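Local coordinates for protein cytosolic phospholipase A2 delta (Homo sapiens, PDB 5IZ5) that hydrolyses the sn-2 ester of glycerophospholipids in a calcium-dependent way, with a preference for linoleic acid at that position, at residues B[408-416]-B[431-442]. The protein carries 3 engineered substitutions. Residues are numbered along the deposited sequence; the frame is centred on the assembly and turned at random.
Sequences RLASYRREL and LWALVLESMLHG
Y412 CG and S438 OG are both anti to their own carbonyl carbons, beside the backbone N (chi1 -64° for Y412). This carries the Y412 ring across to helix 431-441, where its OH meets S438 OG at 2.7 Å. The serine oxygen lies at the ring edge, in plane, and either hydroxyl could be the donor. Y412 is a knob in a hole made by L431, L434, V435 and S438. L434 CB makes an off-centre CH-pi contact, 4.1 Å from the Y412 ring centroid. V435 CG2 touches Y412 CE2 at 3.6 Å. Further along, L434 CD1 packs on L416 CG, and L434 CD2 touches the E415 carboxylate, which is salt-bridged to R523. At the other end, R408 NH2 donates to G442 O (3.0 Å, 172°), with the oxygen in the guanidinium plane. R408 NH1 bonds V403 O, so two backbone carbonyls hold the guanidinium. A leucine in place of R408 would probably leave both carbonyls without this donor and the turn after helix 431-441 without its tie to the first helix. G442, the first residue past helix 431-441, turns the chain out of the helix with a positive phi. The pair is a near-antiparallel helical hairpin, crossing at 144° with one knob-into-hole, at Y412, in the catalytic domain but away from the active site.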
ATOM      1  N   ARG B 408      12.991 -16.534 -23.905  1.00 41.79           N
ATOM      2  CA  ARG B 408      12.498 -15.958 -22.664  1.00 41.53           C
ATOM      3  C   ARG B 408      12.739 -14.444 -22.590  1.00 40.45           C
ATOM      4  O   ARG B 408      11.840 -13.672 -22.250  1.00 39.79           O
ATOM      5  CB  ARG B 408      13.098 -16.702 -21.472  1.00 45.26           C
ATOM      6  CG  ARG B 408      12.252 -17.890 -21.045  1.00 48.29           C
ATOM      7  CD  ARG B 408      12.097 -18.066 -19.551  1.00 49.79           C
ATOM      8  NE  ARG B 408      11.566 -19.389 -19.194  1.00 53.03           N
ATOM      9  CZ  ARG B 408      12.299 -20.501 -19.187  1.00 55.25           C
ATOM     10  NH1 ARG B 408      13.589 -20.460 -19.518  1.00 57.97           N
ATOM     11  NH2 ARG B 408      11.743 -21.662 -18.861  1.00 55.22           N
ATOM     12  N   LEU B 409      13.945 -14.016 -22.946  1.00 38.21           N
ATOM     13  CA  LEU B 409      14.284 -12.600 -22.943  1.00 36.55           C
ATOM     14  C   LEU B 409      13.421 -11.812 -23.935  1.00 34.95           C
ATOM     15  O   LEU B 409      12.931 -10.719 -23.616  1.00 34.25           O
ATOM     16  CB  LEU B 409      15.771 -12.434 -23.239  1.00 36.62           C
ATOM     17  CG  LEU B 409      16.701 -12.961 -22.129  1.00 37.40           C
ATOM     18  CD1 LEU B 409      18.136 -12.932 -22.623  1.00 38.96           C
ATOM     19  CD2 LEU B 409      16.582 -12.201 -20.813  1.00 37.53           C
ATOM     20  N   ALA B 410      13.203 -12.390 -25.114  1.00 34.71           N
ATOM     21  CA  ALA B 410      12.311 -11.812 -26.116  1.00 35.20           C
ATOM     22  C   ALA B 410      10.879 -11.675 -25.583  1.00 35.65           C
ATOM     23  O   ALA B 410      10.229 -10.647 -25.794  1.00 35.84           O
ATOM     24  CB  ALA B 410      12.315 -12.657 -27.377  1.00 35.16           C
ATOM     25  N   SER B 411      10.403 -12.702 -24.882  1.00 36.19           N
ATOM     26  CA  SER B 411       9.070 -12.671 -24.269  1.00 37.67           C
ATOM     27  C   SER B 411       8.952 -11.556 -23.246  1.00 37.82           C
ATOM     28  O   SER B 411       7.912 -10.902 -23.176  1.00 36.85           O
ATOM     29  CB  SER B 411       8.732 -14.006 -23.599  1.00 37.54           C
ATOM     30  OG  SER B 411       8.809 -15.052 -24.541  1.00 40.28           O
ATOM     31  N   TYR B 412       9.999 -11.334 -22.449  1.00 37.41           N
ATOM     32  CA  TYR B 412       9.957 -10.243 -21.482  1.00 37.67           C
ATOM     33  C   TYR B 412       9.771  -8.922 -22.209  1.00 37.93           C
ATOM     34  O   TYR B 412       8.917  -8.100 -21.846  1.00 39.26           O
ATOM     35  CB  TYR B 412      11.239 -10.135 -20.631  1.00 39.05           C
ATOM     36  CG  TYR B 412      11.583 -11.278 -19.710  1.00 39.44           C
ATOM     37  CD1 TYR B 412      10.648 -12.256 -19.363  1.00 39.35           C
ATOM     38  CD2 TYR B 412      12.859 -11.357 -19.153  1.00 38.97           C
ATOM     39  CE1 TYR B 412      10.987 -13.287 -18.509  1.00 39.32           C
ATOM     40  CE2 TYR B 412      13.203 -12.382 -18.296  1.00 39.93           C
ATOM     41  CZ  TYR B 412      12.261 -13.341 -17.975  1.00 40.77           C
ATOM     42  OH  TYR B 412      12.594 -14.367 -17.133  1.00 40.45           O
ATOM     43  N   ARG B 413      10.589  -8.719 -23.234  1.00 38.59           N
ATOM     44  CA  ARG B 413      10.571  -7.477 -23.983  1.00 39.90           C
ATOM     45  C   ARG B 413       9.218  -7.240 -24.634  1.00 38.98           C
ATOM     46  O   ARG B 413       8.669  -6.139 -24.555  1.00 37.98           O
ATOM     47  CB  ARG B 413      11.668  -7.487 -25.050  1.00 41.37           C
ATOM     48  CG  ARG B 413      11.761  -6.184 -25.831  1.00 44.00           C
ATOM     49  CD  ARG B 413      11.861  -4.994 -24.904  1.00 45.56           C
ATOM     50  NE  ARG B 413      13.046  -4.189 -25.195  1.00 51.88           N
ATOM     51  CZ  ARG B 413      13.067  -3.064 -25.897  1.00 52.26           C
ATOM     52  NH1 ARG B 413      11.967  -2.556 -26.418  1.00 59.56           N
ATOM     53  NH2 ARG B 413      14.213  -2.437 -26.079  1.00 54.75           N
ATOM     54  N   ARG B 414       8.689  -8.288 -25.253  1.00 37.99           N
ATOM     55  CA  ARG B 414       7.419  -8.225 -25.942  1.00 38.63           C
ATOM     56  C   ARG B 414       6.329  -7.867 -24.956  1.00 37.56           C
ATOM     57  O   ARG B 414       5.534  -6.969 -25.221  1.00 36.88           O
ATOM     58  CB  ARG B 414       7.110  -9.550 -26.629  1.00 39.22           C
ATOM     59  CG  ARG B 414       7.719  -9.695 -27.999  1.00 40.68           C
ATOM     60  CD  ARG B 414       7.120 -10.866 -28.752  1.00 43.24           C
ATOM     61  NE  ARG B 414       7.162 -12.100 -27.965  1.00 43.57           N
ATOM     62  CZ  ARG B 414       8.112 -13.033 -28.048  1.00 45.01           C
ATOM     63  NH1 ARG B 414       9.130 -12.915 -28.895  1.00 44.84           N
ATOM     64  NH2 ARG B 414       8.040 -14.107 -27.274  1.00 47.38           N
ATOM     65  N   GLU B 415       6.320  -8.527 -23.799  1.00 37.27           N
ATOM     66  CA  GLU B 415       5.306  -8.240 -22.794  1.00 36.61           C
ATOM     67  C   GLU B 415       5.417  -6.809 -22.274  1.00 36.52           C
ATOM     68  O   GLU B 415       4.404  -6.123 -22.128  1.00 35.98           O
ATOM     69  CB  GLU B 415       5.344  -9.241 -21.633  1.00 36.44           C
ATOM     70  CG  GLU B 415       4.374  -8.867 -20.514  1.00 36.57           C
ATOM     71  CD  GLU B 415       3.930 -10.040 -19.645  1.00 37.32           C
ATOM     72  OE1 GLU B 415       3.048  -9.828 -18.791  1.00 37.37           O
ATOM     73  OE2 GLU B 415       4.455 -11.160 -19.790  1.00 35.29           O
ATOM     74  N   LEU B 416       6.637  -6.352 -21.999  1.00 35.74           N
ATOM     75  CA  LEU B 416       6.818  -4.993 -21.489  1.00 35.74           C
ATOM     76  C   LEU B 416       6.446  -3.938 -22.543  1.00 34.30           C
ATOM     77  O   LEU B 416       5.933  -2.877 -22.198  1.00 37.14           O
ATOM     78  CB  LEU B 416       8.253  -4.784 -20.983  1.00 35.92           C
ATOM     79  CG  LEU B 416       8.657  -5.586 -19.735  1.00 36.92           C
ATOM     80  CD1 LEU B 416      10.157  -5.498 -19.504  1.00 37.63           C
ATOM     81  CD2 LEU B 416       7.911  -5.131 -18.491  1.00 36.99           C
ATOM     82  N   LEU B 431      10.019  -5.757 -14.384  1.00 36.44           N
ATOM     83  CA  LEU B 431      10.978  -6.737 -14.896  1.00 35.67           C
ATOM     84  C   LEU B 431      11.186  -7.839 -13.869  1.00 34.61           C
ATOM     85  O   LEU B 431      11.279  -9.010 -14.219  1.00 34.21           O
ATOM     86  CB  LEU B 431      12.320  -6.096 -15.235  1.00 36.43           C
ATOM     87  CG  LEU B 431      13.366  -7.066 -15.792  1.00 36.23           C
ATOM     88  CD1 LEU B 431      12.886  -7.749 -17.066  1.00 37.16           C
ATOM     89  CD2 LEU B 431      14.676  -6.340 -16.046  1.00 38.46           C
ATOM     90  N   TRP B 432      11.286  -7.449 -12.604  1.00 34.83           N
ATOM     91  CA  TRP B 432      11.476  -8.405 -11.525  1.00 34.67           C
ATOM     92  C   TRP B 432      10.313  -9.397 -11.471  1.00 34.95           C
ATOM     93  O   TRP B 432      10.525 -10.591 -11.251  1.00 32.35           O
ATOM     94  CB  TRP B 432      11.654  -7.669 -10.205  1.00 35.19           C
ATOM     95  CG  TRP B 432      11.622  -8.529  -8.992  1.00 35.28           C
ATOM     96  CD1 TRP B 432      10.830  -8.353  -7.903  1.00 35.04           C
ATOM     97  CD2 TRP B 432      12.417  -9.696  -8.731  1.00 35.72           C
ATOM     98  NE1 TRP B 432      11.075  -9.333  -6.980  1.00 36.06           N
ATOM     99  CE2 TRP B 432      12.045 -10.173  -7.461  1.00 35.73           C
ATOM    100  CE3 TRP B 432      13.407 -10.385  -9.448  1.00 36.53           C
ATOM    101  CZ2 TRP B 432      12.632 -11.302  -6.884  1.00 35.39           C
ATOM    102  CZ3 TRP B 432      13.989 -11.513  -8.875  1.00 35.67           C
ATOM    103  CH2 TRP B 432      13.598 -11.960  -7.605  1.00 35.16           C
ATOM    104  N   ALA B 433       9.104  -8.911 -11.743  1.00 35.16           N
ATOM    105  CA  ALA B 433       7.929  -9.776 -11.808  1.00 35.99           C
ATOM    106  C   ALA B 433       8.107 -10.895 -12.814  1.00 36.04           C
ATOM    107  O   ALA B 433       7.841 -12.056 -12.502  1.00 35.53           O
ATOM    108  CB  ALA B 433       6.689  -8.968 -12.141  1.00 37.44           C
ATOM    109  N   LEU B 434       8.591 -10.555 -14.006  1.00 35.23           N
ATOM    110  CA  LEU B 434       8.712 -11.536 -15.085  1.00 35.47           C
ATOM    111  C   LEU B 434       9.855 -12.513 -14.831  1.00 36.30           C
ATOM    112  O   LEU B 434       9.744 -13.706 -15.096  1.00 34.60           O
ATOM    113  CB  LEU B 434       8.901 -10.838 -16.434  1.00 36.40           C
ATOM    114  CG  LEU B 434       7.804  -9.851 -16.856  1.00 36.84           C
ATOM    115  CD1 LEU B 434       8.197  -9.143 -18.142  1.00 37.42           C
ATOM    116  CD2 LEU B 434       6.468 -10.551 -17.020  1.00 37.22           C
ATOM    117  N   VAL B 435      10.958 -11.989 -14.317  1.00 37.12           N
ATOM    118  CA  VAL B 435      12.118 -12.795 -13.994  1.00 37.74           C
ATOM    119  C   VAL B 435      11.837 -13.748 -12.832  1.00 37.97           C
ATOM    120  O   VAL B 435      12.149 -14.938 -12.909  1.00 38.21           O
ATOM    121  CB  VAL B 435      13.302 -11.873 -13.653  1.00 38.71           C
ATOM    122  CG1 VAL B 435      14.406 -12.624 -12.920  1.00 39.72           C
ATOM    123  CG2 VAL B 435      13.821 -11.214 -14.923  1.00 38.66           C
ATOM    124  N   LEU B 436      11.248 -13.215 -11.770  1.00 37.91           N
ATOM    125  CA  LEU B 436      10.858 -14.021 -10.624  1.00 38.83           C
ATOM    126  C   LEU B 436       9.902 -15.129 -11.061  1.00 40.09           C
ATOM    127  O   LEU B 436      10.075 -16.282 -10.677  1.00 37.47           O
ATOM    128  CB  LEU B 436      10.199 -13.152  -9.555  1.00 38.69           C
ATOM    129  CG  LEU B 436       9.653 -13.871  -8.327  1.00 40.42           C
ATOM    130  CD1 LEU B 436      10.761 -14.614  -7.591  1.00 41.35           C
ATOM    131  CD2 LEU B 436       8.960 -12.881  -7.405  1.00 41.69           C
ATOM    132  N   GLU B 437       8.920 -14.774 -11.889  1.00 39.51           N
ATOM    133  CA  GLU B 437       7.976 -15.750 -12.422  1.00 39.90           C
ATOM    134  C   GLU B 437       8.699 -16.873 -13.153  1.00 40.31           C
ATOM    135  O   GLU B 437       8.379 -18.045 -12.967  1.00 39.22           O
ATOM    136  CB  GLU B 437       6.974 -15.083 -13.367  1.00 39.24           C
ATOM    137  CG  GLU B 437       5.859 -16.004 -13.837  1.00 39.45           C
ATOM    138  CD  GLU B 437       4.863 -15.309 -14.744  1.00 39.09           C
ATOM    139  OE1 GLU B 437       5.286 -14.668 -15.729  1.00 38.16           O
ATOM    140  OE2 GLU B 437       3.650 -15.397 -14.471  1.00 39.94           O
ATOM    141  N   SER B 438       9.660 -16.502 -13.994  1.00 42.11           N
ATOM    142  CA  SER B 438      10.484 -17.469 -14.728  1.00 43.31           C
ATOM    143  C   SER B 438      11.286 -18.399 -13.793  1.00 44.24           C
ATOM    144  O   SER B 438      11.428 -19.594 -14.068  1.00 42.54           O
ATOM    145  CB  SER B 438      11.436 -16.729 -15.694  1.00 44.51           C
ATOM    146  OG  SER B 438      10.779 -16.370 -16.898  1.00 46.24           O
ATOM    147  N   MET B 439      11.802 -17.857 -12.695  1.00 44.26           N
ATOM    148  CA  MET B 439      12.617 -18.643 -11.770  1.00 46.19           C
ATOM    149  C   MET B 439      11.773 -19.615 -10.948  1.00 46.16           C
ATOM    150  O   MET B 439      12.173 -20.764 -10.736  1.00 46.78           O
ATOM    151  CB  MET B 439      13.417 -17.724 -10.844  1.00 48.13           C
ATOM    152  CG  MET B 439      14.455 -16.893 -11.579  1.00 50.16           C
ATOM    153  SD  MET B 439      15.316 -15.738 -10.496  1.00 54.33           S
ATOM    154  CE  MET B 439      16.923 -16.490 -10.463  1.00 54.33           C
ATOM    155  N   LEU B 440      10.610 -19.152 -10.502  1.00 44.86           N
ATOM    156  CA  LEU B 440       9.710 -19.962  -9.681  1.00 44.42           C
ATOM    157  C   LEU B 440       8.945 -21.006 -10.499  1.00 44.42           C
ATOM    158  O   LEU B 440       8.686 -22.104 -10.005  1.00 43.60           O
ATOM    159  CB  LEU B 440       8.721 -19.058  -8.928  1.00 44.61           C
ATOM    160  CG  LEU B 440       9.073 -18.574  -7.514  1.00 46.36           C
ATOM    161  CD1 LEU B 440      10.564 -18.376  -7.291  1.00 47.31           C
ATOM    162  CD2 LEU B 440       8.302 -17.297  -7.186  1.00 45.90           C
ATOM    163  N   HIS B 441       8.565 -20.655 -11.728  1.00 43.07           N
ATOM    164  CA  HIS B 441       7.743 -21.546 -12.564  1.00 43.33           C
ATOM    165  C   HIS B 441       8.214 -21.890 -13.970  1.00 43.72           C
ATOM    166  O   HIS B 441       7.662 -22.805 -14.575  1.00 43.30           O
ATOM    167  CB  HIS B 441       6.328 -20.978 -12.687  1.00 43.43           C
ATOM    168  CG  HIS B 441       5.774 -20.432 -11.407  1.00 44.40           C
ATOM    169  ND1 HIS B 441       5.145 -21.223 -10.471  1.00 44.68           N
ATOM    170  CD2 HIS B 441       5.744 -19.171 -10.915  1.00 44.21           C
ATOM    171  CE1 HIS B 441       4.752 -20.473  -9.458  1.00 43.79           C
ATOM    172  NE2 HIS B 441       5.101 -19.223  -9.702  1.00 42.81           N
ATOM    173  N   GLY B 442       9.181 -21.165 -14.517  1.00 43.87           N
ATOM    174  CA  GLY B 442       9.621 -21.410 -15.892  1.00 44.89           C
ATOM    175  C   GLY B 442       8.588 -21.156 -16.983  1.00 45.63           C
ATOM    176  O   GLY B 442       8.814 -21.504 -18.142  1.00 44.70           O
TER
HETATM  177  O   HOH W   1       9.031 -18.442 -19.734  1.00 54.98           O